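Local coordinates for protein alkaline phosphatase (Thermus thermophilus, PDB 7KWD) that probably hydrolyses phosphate monoesters at alkaline pH, as a homodimeric phosphatase of the alkaline phosphatase family that carries zinc and magnesium in its active site, at residues L311-D317 against V438-G444; V43-D47 against A293-L297. All coordinates share one frame; numbering follows the deposited sequence.

Contact 1 of 2, residues L311-D317 against V438-G444; sequences LLIVVSD and VMLLLYG. With ZN (zinc ion), chain E.
An antiparallel strand pair of the central sheet of the alkaline phosphatase fold joins L311-D317 to V438-G444, in register from L312 opposite Y443 to V315 opposite L440. L312-Y443 and V314-L441 are hydrogen-bonded pairs, I313-L442 and V315-L440 non-hydrogen-bonded ones. V314 N reaches L441 O at 2.8 Å, nearly straight (172° at the hydrogen) and in the carbonyl plane; the return bond, L441 N to V314 O, is more bent at 137°. Beyond them S316 N bonds to M439 O at 3.0 Å, and V315 CG2 rests 3.3 Å from that same M439 O.

One face carries I313, V315, L440 and L442: L440 CD1 sits astride two branches, 3.9 Å from I313 CG2 and a little farther from V315 CG2, while I313 and L442 run side by side. On the other face V314 and L441 also point the same way, V314 CB meeting L441 CD2. The M439 chain, extended through chi2, bends at chi3 (77°) and brings its CE to 3.9 Å from V314 CG1. L312 CD2 packs on Y443 CB, and the phenol of Y443 leads off to D305. Helix 283-306 lies against this face through V304, L297 and T301.

At the end of the pair V438 CG2 sits 3.4 Å from S316 O, while S316 OG bonds to F49 O. D317 turns away from V438-G444: its OD2 binds zinc at 2.2 Å and its OD1 takes the N-H of G48. Metal-binding aspartates at the C-terminal side of the central strands are characteristic of the alkaline phosphatase active site.

Contact 2 of 2, residues V43-D47 against A293-L297; sequences VFVYD and ADEVL. With MG (magnesium ion), chain D; ZN (zinc ion), chain E.
The rings of F44 and Y46, two residues apart on one strand, both reach helix residues A293-L297, and Y46 CE1 lies 3.6 Å above the plane of the F44 ring, offset toward its rim. F44 has its CG anti to the backbone N (chi1 -170°), which carries the ring out to the helix. There its edge meets A293 O, 3.5 Å from CE2 and near the ring plane, and L297 CD1, 3.8 Å from CD2; V296 CG1 comes in obliquely. The CB of A293 is shared, 3.7 Å from F44 CZ and 3.6 Å from Y46 CZ. The L297 side chain crosses both aromatics at about a right angle, with CD1 on F44 and CD2 on Y46 OH. A leucine in place of F44 would probably lose the ring-edge contacts with A293 O and L297 CD1 and leave the Y46 ring less supported on that side. Y46 OH donates to a water in its ring plane at 2.7 Å, which in turn donates to D294 OD1, of a carboxylate also held by the backbone N-H groups of A70 and L71 and by a salt bridge to R67. Next along the chain, D47 bridges the metals, OD1 on zinc and OD2 on magnesium. Apolar packing thus joins helix to strand, with a single water relaying the buried phenol to a carboxylate.

Both contacts are buried in the core and share the central sheet: strands 310-325 and 40-46 are parallel neighbours, joined by probable hydrogen bonds from F44 N to I313 O and from Y46 N to V315 O. Contact 1 adds a neighbouring antiparallel strand through main-chain bonds, whereas contact 2 covers the sheet with helix 283-306 through side chains and one water. That helix is followed in the chain by strand 310-325 and touches contact 1 as well, while V314 CG1 packs on Y46 CE1 between the two. Each contact ends in an aspartate on the same zinc, D317 and D47, with S95 and H318 completing its protein ligands; D47 alone of the two also binds magnesium.

Contact 1 of 2, residues L311-D317 against V438-G444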
loop_
_atom_site.group_PDB
_atom_site.type_symbol
_atom_site.label_atom_id
_atom_site.label_comp_id
_atom_site.label_asym_id
_atom_site.label_seq_id
_atom_site.Cartn_x
_atom_site.Cartn_y
_atom_site.Cartn_z
ATOM N N LEU A 311 -27.079 -5.102 -0.384
ATOM C CA LEU A 311 -25.805 -4.552 0.059
ATOM C C LEU A 311 -24.680 -5.015 -0.860
ATOM O O LEU A 311 -24.584 -6.203 -1.175
ATOM C CB LEU A 311 -25.504 -4.967 1.497
ATOM C CG LEU A 311 -24.085 -4.585 1.939
ATOM C CD1 LEU A 311 -23.970 -3.068 2.040
ATOM C CD2 LEU A 311 -23.744 -5.211 3.269
ATOM N N LEU A 312 -23.814 -4.086 -1.258
ATOM C CA LEU A 312 -22.638 -4.406 -2.039
ATOM C C LEU A 312 -21.409 -4.187 -1.174
ATOM O O LEU A 312 -21.179 -3.080 -0.670
ATOM C CB LEU A 312 -22.555 -3.571 -3.322
ATOM C CG LEU A 312 -21.199 -3.612 -4.003
ATOM C CD1 LEU A 312 -20.855 -5.029 -4.464
ATOM C CD2 LEU A 312 -21.177 -2.622 -5.125
ATOM N N ILE A 313 -20.630 -5.251 -0.991
ATOM C CA ILE A 313 -19.332 -5.189 -0.326
ATOM C C ILE A 313 -18.262 -5.340 -1.394
ATOM O O ILE A 313 -18.272 -6.332 -2.127
ATOM C CB ILE A 313 -19.180 -6.295 0.740
ATOM C CG1 ILE A 313 -20.235 -6.146 1.825
ATOM C CG2 ILE A 313 -17.744 -6.270 1.310
ATOM C CD1 ILE A 313 -20.090 -7.147 2.981
ATOM N N VAL A 314 -17.328 -4.391 -1.456
ATOM C CA VAL A 314 -16.177 -4.453 -2.358
ATOM C C VAL A 314 -14.924 -4.543 -1.496
ATOM O O VAL A 314 -14.675 -3.670 -0.654
ATOM C CB VAL A 314 -16.120 -3.245 -3.301
ATOM C CG1 VAL A 314 -15.028 -3.414 -4.340
ATOM C CG2 VAL A 314 -17.451 -3.082 -3.978
ATOM N N VAL A 315 -14.138 -5.595 -1.696
ATOM C CA VAL A 315 -13.047 -5.887 -0.783
ATOM C C VAL A 315 -11.907 -6.539 -1.545
ATOM O O VAL A 315 -12.123 -7.357 -2.454
ATOM C CB VAL A 315 -13.519 -6.802 0.365
ATOM C CG1 VAL A 315 -13.866 -8.173 -0.169
ATOM C CG2 VAL A 315 -12.466 -6.865 1.485
ATOM N N SER A 316 -10.690 -6.187 -1.160
ATOM C CA SER A 316 -9.522 -6.942 -1.590
ATOM C C SER A 316 -9.210 -8.005 -0.546
ATOM O O SER A 316 -9.350 -7.755 0.662
ATOM C CB SER A 316 -8.314 -6.020 -1.767
ATOM O OG SER A 316 -7.150 -6.817 -1.963
ATOM N N ASP A 317 -8.774 -9.199 -0.995
ATOM C CA ASP A 317 -8.454 -10.243 -0.015
ATOM C C ASP A 317 -7.031 -10.174 0.522
ATOM O O ASP A 317 -6.763 -10.735 1.585
ATOM C CB ASP A 317 -8.735 -11.643 -0.585
ATOM C CG ASP A 317 -7.817 -12.035 -1.691
ATOM O OD1 ASP A 317 -7.233 -11.174 -2.391
ATOM O OD2 ASP A 317 -7.693 -13.262 -1.888
ATOM N N VAL A 438 -5.592 -3.824 3.267
ATOM C CA VAL A 438 -6.147 -3.537 1.950
ATOM C C VAL A 438 -7.600 -3.073 2.067
ATOM O O VAL A 438 -8.188 -3.019 3.147
ATOM C CB VAL A 438 -6.045 -4.758 1.012
ATOM C CG1 VAL A 438 -4.578 -5.006 0.687
ATOM C CG2 VAL A 438 -6.683 -5.965 1.682
ATOM N N MET A 439 -8.150 -2.737 0.906
ATOM C CA MET A 439 -9.426 -2.041 0.790
ATOM C C MET A 439 -10.614 -2.855 1.279
ATOM O O MET A 439 -10.768 -4.028 0.958
ATOM C CB MET A 439 -9.650 -1.691 -0.672
ATOM C CG MET A 439 -11.011 -1.140 -1.011
ATOM S SD MET A 439 -11.139 -0.835 -2.781
ATOM C CE MET A 439 -11.388 -2.423 -3.434
ATOM N N LEU A 440 -11.508 -2.178 2.014
ATOM C CA LEU A 440 -12.851 -2.672 2.310
ATOM C C LEU A 440 -13.827 -1.520 2.116
ATOM O O LEU A 440 -13.651 -0.457 2.723
ATOM C CB LEU A 440 -12.963 -3.194 3.737
ATOM C CG LEU A 440 -14.353 -3.452 4.325
ATOM C CD1 LEU A 440 -15.147 -4.565 3.604
ATOM C CD2 LEU A 440 -14.170 -3.845 5.760
ATOM N N LEU A 441 -14.857 -1.751 1.311
ATOM C CA LEU A 441 -15.777 -0.691 0.904
ATOM C C LEU A 441 -17.209 -1.195 0.908
ATOM O O LEU A 441 -17.484 -2.289 0.412
ATOM C CB LEU A 441 -15.421 -0.181 -0.497
ATOM C CG LEU A 441 -16.423 0.594 -1.361
ATOM C CD1 LEU A 441 -16.561 1.995 -0.849
ATOM C CD2 LEU A 441 -15.906 0.634 -2.789
ATOM N N LEU A 442 -18.120 -0.362 1.404
ATOM C CA LEU A 442 -19.534 -0.691 1.511
ATOM C C LEU A 442 -20.367 0.226 0.633
ATOM O O LEU A 442 -20.246 1.456 0.704
ATOM C CB LEU A 442 -20.033 -0.563 2.944
ATOM C CG LEU A 442 -19.257 -1.380 3.980
ATOM C CD1 LEU A 442 -19.793 -1.076 5.396
ATOM C CD2 LEU A 442 -19.388 -2.824 3.667
ATOM N N TYR A 443 -21.224 -0.359 -0.183
ATOM C CA TYR A 443 -22.039 0.425 -1.111
ATOM C C TYR A 443 -23.480 0.008 -0.874
ATOM O O TYR A 443 -23.903 -1.090 -1.271
ATOM C CB TYR A 443 -21.621 0.217 -2.563
ATOM C CG TYR A 443 -22.380 1.123 -3.508
ATOM C CD1 TYR A 443 -23.620 0.759 -4.016
ATOM C CD2 TYR A 443 -21.879 2.363 -3.857
ATOM C CE1 TYR A 443 -24.332 1.602 -4.856
ATOM C CE2 TYR A 443 -22.579 3.194 -4.709
ATOM C CZ TYR A 443 -23.800 2.805 -5.211
ATOM O OH TYR A 443 -24.475 3.661 -6.059
ATOM N N GLY A 444 -24.219 0.870 -0.225
ATOM C CA GLY A 444 -25.584 0.543 0.134
ATOM C C GLY A 444 -26.300 1.759 0.671
ATOM O O GLY A 444 -25.705 2.822 0.896
HETATM ZN ZN ZN E . -6.066 -13.975 -3.147
#

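Contact 2 of 2, residues V43-D47 against A293-L297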
loop_
_atom_site.group_PDB
_atom_site.type_symbol
_atom_site.label_atom_id
_atom_site.label_comp_id
_atom_site.label_asym_id
_atom_site.label_seq_id
_atom_site.Cartn_x
_atom_site.Cartn_y
_atom_site.Cartn_z
ATOM N N VAL A 43 -20.902 -9.655 -2.961
ATOM C CA VAL A 43 -19.529 -9.501 -2.479
ATOM C C VAL A 43 -18.603 -9.503 -3.697
ATOM O O VAL A 43 -18.518 -10.507 -4.409
ATOM C CB VAL A 43 -19.133 -10.612 -1.492
ATOM C CG1 VAL A 43 -17.733 -10.349 -0.927
ATOM C CG2 VAL A 43 -20.162 -10.773 -0.336
ATOM N N PHE A 44 -17.898 -8.401 -3.912
ATOM C CA PHE A 44 -17.028 -8.201 -5.074
ATOM C C PHE A 44 -15.603 -8.228 -4.529
ATOM O O PHE A 44 -15.157 -7.273 -3.879
ATOM C CB PHE A 44 -17.375 -6.894 -5.785
ATOM C CG PHE A 44 -16.691 -6.718 -7.114
ATOM C CD1 PHE A 44 -15.861 -7.659 -7.650
ATOM C CD2 PHE A 44 -16.863 -5.503 -7.815
ATOM C CE1 PHE A 44 -15.200 -7.468 -8.840
ATOM C CE2 PHE A 44 -16.225 -5.313 -9.052
ATOM C CZ PHE A 44 -15.393 -6.303 -9.562
ATOM N N VAL A 45 -14.907 -9.339 -4.761
ATOM C CA VAL A 45 -13.528 -9.499 -4.296
ATOM C C VAL A 45 -12.577 -9.082 -5.410
ATOM O O VAL A 45 -12.643 -9.614 -6.521
ATOM C CB VAL A 45 -13.240 -10.941 -3.874
ATOM C CG1 VAL A 45 -11.776 -11.066 -3.427
ATOM C CG2 VAL A 45 -14.210 -11.375 -2.800
ATOM N N TYR A 46 -11.688 -8.134 -5.098
ATOM C CA TYR A 46 -10.534 -7.803 -5.923
ATOM C C TYR A 46 -9.356 -8.621 -5.387
ATOM O O TYR A 46 -8.727 -8.259 -4.402
ATOM C CB TYR A 46 -10.244 -6.308 -5.839
ATOM C CG TYR A 46 -11.092 -5.364 -6.678
ATOM C CD1 TYR A 46 -12.471 -5.283 -6.516
ATOM C CD2 TYR A 46 -10.493 -4.474 -7.565
ATOM C CE1 TYR A 46 -13.216 -4.381 -7.243
ATOM C CE2 TYR A 46 -11.233 -3.555 -8.289
ATOM C CZ TYR A 46 -12.589 -3.516 -8.128
ATOM O OH TYR A 46 -13.336 -2.626 -8.863
ATOM N N ASP A 47 -9.052 -9.749 -6.024
ATOM C CA ASP A 47 -8.030 -10.638 -5.504
ATOM C C ASP A 47 -6.639 -10.060 -5.755
ATOM O O ASP A 47 -6.302 -9.729 -6.887
ATOM C CB ASP A 47 -8.148 -12.020 -6.141
ATOM C CG ASP A 47 -7.492 -13.068 -5.311
ATOM O OD1 ASP A 47 -6.288 -12.873 -5.038
ATOM O OD2 ASP A 47 -8.178 -14.047 -4.896
ATOM N N ALA A 293 -12.692 -4.927 -13.815
ATOM C CA ALA A 293 -13.454 -4.869 -12.571
ATOM C C ALA A 293 -14.247 -3.568 -12.473
ATOM O O ALA A 293 -15.386 -3.560 -11.982
ATOM C CB ALA A 293 -12.511 -4.982 -11.375
ATOM N N ASP A 294 -13.664 -2.459 -12.952
ATOM C CA ASP A 294 -14.342 -1.176 -12.836
ATOM C C ASP A 294 -15.626 -1.173 -13.641
ATOM O O ASP A 294 -16.649 -0.635 -13.198
ATOM C CB ASP A 294 -13.398 -0.048 -13.271
ATOM C CG ASP A 294 -13.651 1.246 -12.526
ATOM O OD1 ASP A 294 -13.427 1.284 -11.292
ATOM O OD2 ASP A 294 -14.070 2.218 -13.169
ATOM N N GLU A 295 -15.615 -1.801 -14.808
ATOM C CA GLU A 295 -16.858 -1.896 -15.574
ATOM C C GLU A 295 -17.902 -2.680 -14.804
ATOM O O GLU A 295 -19.105 -2.390 -14.880
ATOM C CB GLU A 295 -16.619 -2.565 -16.926
ATOM C CG GLU A 295 -15.841 -1.707 -17.902
ATOM C CD GLU A 295 -15.636 -2.411 -19.254
ATOM O OE1 GLU A 295 -14.469 -2.476 -19.715
ATOM O OE2 GLU A 295 -16.638 -2.907 -19.839
ATOM N N VAL A 296 -17.459 -3.712 -14.081
ATOM C CA VAL A 296 -18.386 -4.519 -13.283
ATOM C C VAL A 296 -18.964 -3.688 -12.150
ATOM O O VAL A 296 -20.166 -3.756 -11.859
ATOM C CB VAL A 296 -17.683 -5.781 -12.748
ATOM C CG1 VAL A 296 -18.582 -6.522 -11.740
ATOM C CG2 VAL A 296 -17.300 -6.717 -13.918
ATOM N N LEU A 297 -18.113 -2.893 -11.499
ATOM C CA LEU A 297 -18.547 -2.014 -10.414
ATOM C C LEU A 297 -19.715 -1.155 -10.842
ATOM O O LEU A 297 -20.680 -0.979 -10.088
ATOM C CB LEU A 297 -17.382 -1.142 -10.016
ATOM C CG LEU A 297 -17.173 -0.660 -8.599
ATOM C CD1 LEU A 297 -17.381 -1.742 -7.579
ATOM C CD2 LEU A 297 -15.726 -0.096 -8.578
HETATM MG MG MG D . -8.952 -15.789 -5.892
HETATM ZN ZN ZN E . -6.066 -13.975 -3.147
HETATM O O HOH W 1 -11.930 -0.884 -10.383
HETATM O O HOH W 2 -10.038 -17.465 -6.612
HETATM O O HOH W 3 -7.687 -17.111 -5.207
HETATM O O HOH W 4 -7.395 -15.349 -7.563
#